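Long-range contacts in tannase (Lactobacillus plantarum, PDB 4J0K), which hydrolyses the galloyl ester bonds of tannins and binds small gallate esters such as ethyl gallate in its pocket: residues A112-R117 and V135-A140; L273-S278 and A432-N437; W219-I224 and K338-M343. All blocks are in the same frame, centred on the assembly; numbering follows the deposited sequence. Where two conformers were deposited one is given.

Contact 1 (A112-R117 and V135-A140)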
# COMPACT_ATOMS: atom_id res chain seq x y z
N ALA A 112 8.37 -12.05 0.16
CA ALA A 112 7.42 -13.13 0.38
C ALA A 112 6.34 -13.16 -0.69
O ALA A 112 5.86 -12.13 -1.14
CB ALA A 112 6.80 -13.01 1.76
N GLY A 113 5.95 -14.37 -1.09
CA GLY A 113 4.86 -14.55 -2.03
C GLY A 113 3.54 -14.54 -1.29
O GLY A 113 3.41 -15.12 -0.21
N ILE A 114 2.55 -13.88 -1.89
CA ILE A 114 1.29 -13.60 -1.20
C ILE A 114 0.09 -13.95 -2.08
O ILE A 114 0.02 -13.53 -3.25
CB ILE A 114 1.22 -12.12 -0.80
CG1 ILE A 114 2.11 -11.88 0.42
CG2 ILE A 114 -0.21 -11.71 -0.47
CD1 ILE A 114 3.12 -10.80 0.20
N ARG A 115 -0.85 -14.71 -1.52
CA ARG A 115 -2.04 -15.07 -2.27
C ARG A 115 -2.85 -13.82 -2.64
O ARG A 115 -2.79 -12.79 -1.94
CB ARG A 115 -2.93 -16.00 -1.44
CG ARG A 115 -2.28 -17.29 -1.03
CD ARG A 115 -3.16 -17.97 0.01
NE ARG A 115 -2.94 -17.41 1.34
CZ ARG A 115 -3.73 -17.62 2.39
NH1 ARG A 115 -4.83 -18.36 2.25
NH2 ARG A 115 -3.44 -17.08 3.57
N GLY A 116 -3.59 -13.91 -3.73
CA GLY A 116 -4.46 -12.83 -4.17
C GLY A 116 -5.81 -13.39 -4.54
O GLY A 116 -6.07 -14.59 -4.37
N ARG A 117 -6.67 -12.53 -5.08
CA ARG A 117 -8.07 -12.92 -5.30
C ARG A 117 -8.25 -14.04 -6.31
O ARG A 117 -9.25 -14.76 -6.27
CB ARG A 117 -8.92 -11.69 -5.66
CG ARG A 117 -8.28 -10.73 -6.68
CD ARG A 117 -9.03 -9.40 -6.74
NE ARG A 117 -8.46 -8.48 -7.72
CZ ARG A 117 -8.73 -8.50 -9.02
NH1 ARG A 117 -9.57 -9.41 -9.51
NH2 ARG A 117 -8.17 -7.63 -9.85
N VAL A 135 -2.79 -11.86 5.86
CA VAL A 135 -2.45 -13.04 6.65
C VAL A 135 -1.09 -13.57 6.21
O VAL A 135 -0.22 -13.88 7.05
CB VAL A 135 -3.51 -14.16 6.52
CG1 VAL A 135 -2.96 -15.49 7.05
CG2 VAL A 135 -4.80 -13.79 7.26
N ASP A 136 -0.91 -13.70 4.90
CA ASP A 136 0.35 -14.18 4.35
C ASP A 136 1.51 -13.23 4.70
O ASP A 136 2.58 -13.67 5.10
CB ASP A 136 0.24 -14.33 2.82
CG ASP A 136 -0.52 -15.58 2.41
OD1 ASP A 136 -0.81 -16.43 3.29
OD2 ASP A 136 -0.82 -15.72 1.19
N MET A 137 1.28 -11.93 4.52
CA MET A 137 2.29 -10.92 4.84
C MET A 137 2.73 -11.03 6.30
O MET A 137 3.93 -10.94 6.62
CB MET A 137 1.72 -9.53 4.55
CG MET A 137 2.71 -8.36 4.71
SD MET A 137 4.06 -8.44 3.51
CE MET A 137 5.45 -8.80 4.60
N LYS A 138 1.75 -11.22 7.19
CA LYS A 138 2.02 -11.40 8.62
C LYS A 138 2.76 -12.71 8.87
O LYS A 138 3.62 -12.79 9.75
CB LYS A 138 0.71 -11.39 9.43
CG LYS A 138 0.07 -10.04 9.60
CD LYS A 138 -1.28 -10.16 10.30
CE LYS A 138 -1.85 -8.79 10.67
NZ LYS A 138 -1.06 -8.15 11.75
N ALA A 139 2.42 -13.74 8.11
CA ALA A 139 3.03 -15.05 8.32
C ALA A 139 4.51 -15.02 7.95
O ALA A 139 5.34 -15.70 8.57
CB ALA A 139 2.28 -16.11 7.52
N ALA A 140 4.82 -14.23 6.92
CA ALA A 140 6.20 -14.02 6.48
C ALA A 140 6.97 -13.18 7.49
O ALA A 140 8.16 -13.37 7.70
CB ALA A 140 6.21 -13.34 5.11
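Arg-115 and Asp-136 find each other because both turn CG to the side facing away from their own carbonyl carbon, beside the backbone N (chi1 -60° in the arginine), and because the arginine chain then bends at its third torsion (chi3 -81°) to bring the guanidinium round onto the carboxylate. The two side chains cross at about a right angle. The grip is side-on: NE of Arg-115 reaches OD2 of Asp-136 at 2.7 Å, on the syn side of the oxygen, while NH2 of Arg-115 reaches OD1 of Asp-136, also at 2.7 Å, from above the carboxylate plane. That second bond is the more bent, and the guanidinium and carboxylate planes stand 37° apart. OD2 also takes the backbone N-H of Arg-115, with N to OD2 of Asp-136 at 2.9 Å and an almost straight bond, so one oxygen fixes both the main chain and the head group of the same residue. With Gln-44 donating to OD1, both carboxylate oxygens of this buried acid are engaged, and the salt bridge is likely to keep it ionised.

In the alpha/beta-hydrolase fold suggested by the family, this is where the loop leaving strand 108-112 turns back over helix 132-146, a helix beside the central sheet. Val-135 CG1 lies at the guanidinium edge, 3.9 Å from Arg-115 NH2. On the other side of the acid Ile-114 takes over: its CG1 passes Asp-136 CB at 3.9 Å, and its CD1 meets the sulfur of Met-137. Farther back, at the strand end, the methyls of Ala-112 and Ala-140 touch CB to CB at 3.4 Å, closer than usual for two carbons, and Leu-46 of strand 45-51 packs against both alanines.

Contact 2 (L273-S278 and A432-N437)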
# COMPACT_ATOMS: atom_id res chain seq x y z
N LEU A 273 -14.34 11.91 11.74
CA LEU A 273 -12.98 11.44 11.99
C LEU A 273 -12.28 12.29 13.06
O LEU A 273 -11.40 11.80 13.78
CB LEU A 273 -12.15 11.43 10.71
CG LEU A 273 -12.54 10.41 9.63
CD1 LEU A 273 -11.69 10.61 8.39
CD2 LEU A 273 -12.45 8.96 10.12
N LYS A 274 -12.67 13.56 13.16
CA LYS A 274 -12.05 14.49 14.10
C LYS A 274 -10.55 14.70 13.83
O LYS A 274 -9.73 14.73 14.75
CB LYS A 274 -12.29 14.07 15.56
CG LYS A 274 -13.76 13.98 15.96
CD LYS A 274 -14.52 15.27 15.68
CE LYS A 274 -13.96 16.45 16.49
NZ LYS A 274 -14.72 17.73 16.28
N LEU A 275 -10.21 14.86 12.56
CA LEU A 275 -8.85 15.17 12.15
C LEU A 275 -8.50 16.62 12.49
O LEU A 275 -9.34 17.51 12.39
CB LEU A 275 -8.70 14.94 10.64
CG LEU A 275 -9.22 13.60 10.12
CD1 LEU A 275 -9.06 13.51 8.61
CD2 LEU A 275 -8.48 12.45 10.80
N THR A 276 -7.26 16.86 12.89
CA THR A 276 -6.84 18.20 13.27
C THR A 276 -5.57 18.57 12.53
O THR A 276 -4.80 17.69 12.14
CB THR A 276 -6.55 18.30 14.78
OG1 THR A 276 -5.20 17.92 15.04
CG2 THR A 276 -7.48 17.39 15.57
N ALA A 277 -5.36 19.87 12.33
CA ALA A 277 -4.12 20.34 11.72
C ALA A 277 -3.06 20.57 12.80
O ALA A 277 -3.30 20.32 13.99
CB ALA A 277 -4.36 21.60 10.92
N SER A 278 -1.89 21.06 12.38
CA SER A 278 -0.73 21.15 13.26
C SER A 278 -0.92 22.04 14.48
O SER A 278 -0.55 21.66 15.59
CB SER A 278 0.52 21.56 12.48
OG SER A 278 0.85 20.58 11.50
N ALA A 432 -2.31 9.97 6.50
CA ALA A 432 -1.16 10.71 7.01
C ALA A 432 -1.54 11.55 8.23
O ALA A 432 -0.77 11.61 9.20
CB ALA A 432 -0.52 11.58 5.93
N ILE A 433 -2.71 12.18 8.18
CA ILE A 433 -3.14 13.04 9.28
C ILE A 433 -3.41 12.25 10.57
O ILE A 433 -2.88 12.60 11.63
CB ILE A 433 -4.34 13.91 8.90
CG1 ILE A 433 -3.91 14.92 7.82
CG2 ILE A 433 -4.88 14.67 10.13
CD1 ILE A 433 -5.03 15.76 7.28
N MET A 434 -4.22 11.20 10.47
CA MET A 434 -4.44 10.32 11.62
C MET A 434 -3.12 9.87 12.25
O MET A 434 -2.96 9.92 13.48
CB MET A 434 -5.25 9.09 11.21
CG MET A 434 -6.63 9.42 10.67
SD MET A 434 -7.74 8.00 10.77
CE MET A 434 -7.11 7.25 12.26
N LEU A 435 -2.18 9.40 11.43
CA LEU A 435 -0.88 9.00 11.95
C LEU A 435 -0.27 10.14 12.75
O LEU A 435 0.19 9.96 13.87
CB LEU A 435 0.06 8.59 10.82
CG LEU A 435 -0.25 7.23 10.18
CD1 LEU A 435 0.46 7.10 8.84
CD2 LEU A 435 0.09 6.07 11.12
N GLU A 436 -0.28 11.33 12.17
CA GLU A 436 0.29 12.49 12.83
C GLU A 436 -0.49 12.86 14.09
O GLU A 436 0.10 13.11 15.15
CB GLU A 436 0.33 13.68 11.87
CG GLU A 436 1.22 14.81 12.35
CD GLU A 436 0.45 16.10 12.55
OE1 GLU A 436 0.42 16.92 11.61
OE2 GLU A 436 -0.13 16.28 13.65
N ASN A 437 -1.81 12.90 13.99
CA ASN A 437 -2.63 13.27 15.14
C ASN A 437 -2.34 12.35 16.33
O ASN A 437 -2.42 12.78 17.48
CB ASN A 437 -4.12 13.22 14.80
CG ASN A 437 -4.57 14.35 13.88
OD1 ASN A 437 -5.66 14.31 13.32
ND2 ASN A 437 -3.71 15.36 13.71
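The side-chain amide of Asn-437 takes hold of the backbone of Thr-276 at two points. Its OD1 accepts from N of Thr-276 at 3.0 Å, and its ND2 donates to O of Thr-276 at the same 3.0 Å; both bonds are nearly straight, at 164° and 167°. The carbonyl oxygen of Thr-276 lies in the plane of the Asn-437 amide, but the amide nitrogen stands above the plane of the threonine carbonyl. Spanning N-H and C=O of a single residue, the amide does what a neighbouring strand would do for an extended chain, and having both ends engaged fixes which way round it sits. Replacing Asn-437 by an alanine would probably leave the N-H and C=O of Thr-276 without these mates and let the loop shift against the helix.

Next to these polar bonds the contact turns apolar. Leu-275 carries it: CD2 comes to 3.6 Å from CG of Met-434, and CB rests 3.9 Å from CG2 of Ile-433. With its CG2 anti to the backbone N (chi1 -66°), Ile-433 sets that methyl against both Leu-275 CB and the carbonyl O of Thr-276. At the exposed end, Ser-278 OG approaches Glu-436 OE1 only to 3.7 Å.

Lys-274, with positive phi, is where the chain leaves helical geometry after helix 253-273, and the loop that follows runs across the last turns of helix 426-437. Leu-283 packs on Ile-433 and pairs with Leu-275 through the backbone, while the inner side of the helix, through Ala-432 and Leu-435, lies on strands 411-415 and 441-445 at one end of the central sheet.

Contact 3 (W219-I224 and K338-M343)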
# COMPACT_ATOMS: atom_id res chain seq x y z
N TRP A 219 -16.30 13.02 -3.99
CA TRP A 219 -15.98 14.33 -3.44
C TRP A 219 -14.96 15.04 -4.32
O TRP A 219 -14.98 16.26 -4.46
CB TRP A 219 -15.42 14.18 -2.02
CG TRP A 219 -14.94 15.49 -1.49
CD1 TRP A 219 -15.71 16.53 -1.06
CD2 TRP A 219 -13.58 15.92 -1.36
NE1 TRP A 219 -14.92 17.58 -0.66
CE2 TRP A 219 -13.61 17.23 -0.83
CE3 TRP A 219 -12.35 15.33 -1.63
CZ2 TRP A 219 -12.44 17.96 -0.57
CZ3 TRP A 219 -11.20 16.04 -1.37
CH2 TRP A 219 -11.25 17.34 -0.84
N GLN A 220 -14.08 14.26 -4.93
CA GLN A 220 -13.02 14.81 -5.76
C GLN A 220 -13.44 14.97 -7.23
O GLN A 220 -13.16 16.00 -7.84
CB GLN A 220 -11.76 13.94 -5.66
CG GLN A 220 -10.61 14.36 -6.57
CD GLN A 220 -9.31 13.65 -6.26
OE1 GLN A 220 -8.94 13.45 -5.09
NE2 GLN A 220 -8.61 13.24 -7.31
N PHE A 221 -14.11 13.97 -7.79
CA PHE A 221 -14.39 13.99 -9.24
C PHE A 221 -15.84 14.32 -9.64
O PHE A 221 -16.19 14.30 -10.83
CB PHE A 221 -13.90 12.71 -9.92
CG PHE A 221 -12.39 12.61 -10.02
CD1 PHE A 221 -11.66 13.57 -10.73
CD2 PHE A 221 -11.71 11.56 -9.43
CE1 PHE A 221 -10.27 13.48 -10.84
CE2 PHE A 221 -10.32 11.46 -9.53
CZ PHE A 221 -9.60 12.42 -10.24
N ASN A 222 -16.68 14.64 -8.67
CA ASN A 222 -18.01 15.11 -9.01
C ASN A 222 -17.90 16.38 -9.87
O ASN A 222 -17.05 17.23 -9.61
CB ASN A 222 -18.87 15.37 -7.77
CG ASN A 222 -20.29 15.76 -8.11
OD1 ASN A 222 -20.65 16.94 -8.09
ND2 ASN A 222 -21.12 14.76 -8.43
N GLY A 223 -18.76 16.51 -10.87
CA GLY A 223 -18.68 17.64 -11.79
C GLY A 223 -17.89 17.31 -13.04
O GLY A 223 -18.01 17.99 -14.07
N ILE A 224 -17.06 16.27 -12.96
CA ILE A 224 -16.33 15.77 -14.12
C ILE A 224 -17.00 14.48 -14.58
O ILE A 224 -16.93 13.46 -13.89
CB ILE A 224 -14.85 15.53 -13.80
CG1 ILE A 224 -14.18 16.84 -13.38
CG2 ILE A 224 -14.14 14.89 -15.00
CD1 ILE A 224 -12.81 16.67 -12.74
N LYS A 338 -9.95 18.70 -13.45
CA LYS A 338 -10.52 18.55 -14.78
C LYS A 338 -9.43 18.19 -15.78
O LYS A 338 -9.65 17.36 -16.68
CB LYS A 338 -11.26 19.82 -15.20
CG LYS A 338 -12.04 19.68 -16.51
CD LYS A 338 -12.80 20.94 -16.85
CE LYS A 338 -13.22 20.95 -18.31
NZ LYS A 338 -14.24 22.00 -18.61
N SER A 339 -8.25 18.80 -15.64
CA SER A 339 -7.13 18.47 -16.52
C SER A 339 -6.42 17.17 -16.12
O SER A 339 -5.80 16.51 -16.96
CB SER A 339 -6.15 19.65 -16.62
OG SER A 339 -5.73 20.10 -15.34
N LEU A 340 -6.53 16.80 -14.84
CA LEU A 340 -6.02 15.51 -14.38
C LEU A 340 -6.82 14.38 -14.99
O LEU A 340 -6.26 13.34 -15.34
CB LEU A 340 -6.11 15.42 -12.85
CG LEU A 340 -5.63 14.13 -12.18
CD1 LEU A 340 -4.23 13.82 -12.65
CD2 LEU A 340 -5.68 14.25 -10.67
N THR A 341 -8.13 14.62 -15.11
CA THR A 341 -9.10 13.66 -15.65
C THR A 341 -9.52 12.61 -14.64
O THR A 341 -8.74 12.20 -13.78
CB THR A 341 -8.63 12.98 -16.97
OG1 THR A 341 -7.67 11.95 -16.68
CG2 THR A 341 -8.04 14.02 -17.93
N ARG A 342 -10.79 12.21 -14.73
CA ARG A 342 -11.37 11.17 -13.89
C ARG A 342 -11.05 9.81 -14.49
O ARG A 342 -11.15 9.61 -15.71
CB ARG A 342 -12.89 11.36 -13.79
CG ARG A 342 -13.61 10.13 -13.28
CD ARG A 342 -15.10 10.19 -13.56
NE ARG A 342 -15.81 11.03 -12.61
CZ ARG A 342 -16.36 10.59 -11.48
NH1 ARG A 342 -16.28 9.30 -11.14
NH2 ARG A 342 -16.98 11.45 -10.68
N MET A 343 -10.66 8.85 -13.65
CA MET A 343 -10.27 7.53 -14.13
C MET A 343 -11.38 6.49 -14.01
O MET A 343 -11.63 5.74 -14.96
CB MET A 343 -9.01 7.04 -13.42
CG MET A 343 -8.79 5.54 -13.54
SD MET A 343 -7.21 5.04 -12.86
CE MET A 343 -6.11 5.75 -14.09
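Arg-342 holds the turn at the end of helix 213-221 by two of its carbonyls. NE donates to O of Ile-224 at 3.0 Å, nearly in line with the C=O bond although the oxygen is tilted 23° from the guanidinium plane; NH2 makes a weak bond to O of Phe-221, also 3.0 Å away. The same NH2 forms a salt bridge with Glu-218, one turn earlier in that helix, and NH1 donates to O of Lys-344. The bend at chi3 (-79°) turns the head group back over the turn, where one guanidinium face covers CB of Phe-221, 3.4 Å from NH2 of Arg-342.

Phe-221 to Ile-224 is a type II beta turn, closed by the backbone N of Ile-224 on O of Phe-221, with Gly-223 at a positive phi that would jam a side chain against the preceding carbonyl. O of Phe-221 therefore receives both the turn's own bond and the weaker one from arginine.

Outward from the guanidinium, the phenylalanine ring is sandwiched. Gln-220 CG sits over the centre of one face, and the arginine backbone covers the other in a CH-pi contact, CA of Arg-342 standing 4.0 Å from the ring centroid. Leu-340 CD2 meets the ring at its edge, 4.3 Å from Phe-221 CZ. Ile-224 completes the packing: CG2 runs alongside CB of Arg-342, and CD1 presses on the end of helix 333-340, 3.6 Å from N of Lys-338.

One cation thus meets three neutral carbonyls, one of them weakly, and one carboxylate, so its charge is probably balanced chiefly by Glu-218, while the bond to Lys-344 O ties the arrangement to the backbone of a residue in the ligand pocket.

In the fold
Contact 1 comes first along the chain and is complete before the others begin; contacts 2 and 3 interleave, in the order 219-224, 273-278, 338-343, 432-437. The centre of contact 1 lies about 30 Å from that of contact 2 and 34 Å from that of contact 3, across the chain's centre from both; contacts 2 and 3 are about 25 Å apart between centres. Helix 253-273 links these two: Ser-259 meets Arg-342, and its end leads into 273-278. Contacts 1 and 2 each lay a loop on a sheet-packed helix, 132-146 or 426-437. Contact 3 joins elements inserted between strands 200-204 and 411-415, which supply Lys-344, so core and insertion probably build the gallate pocket together.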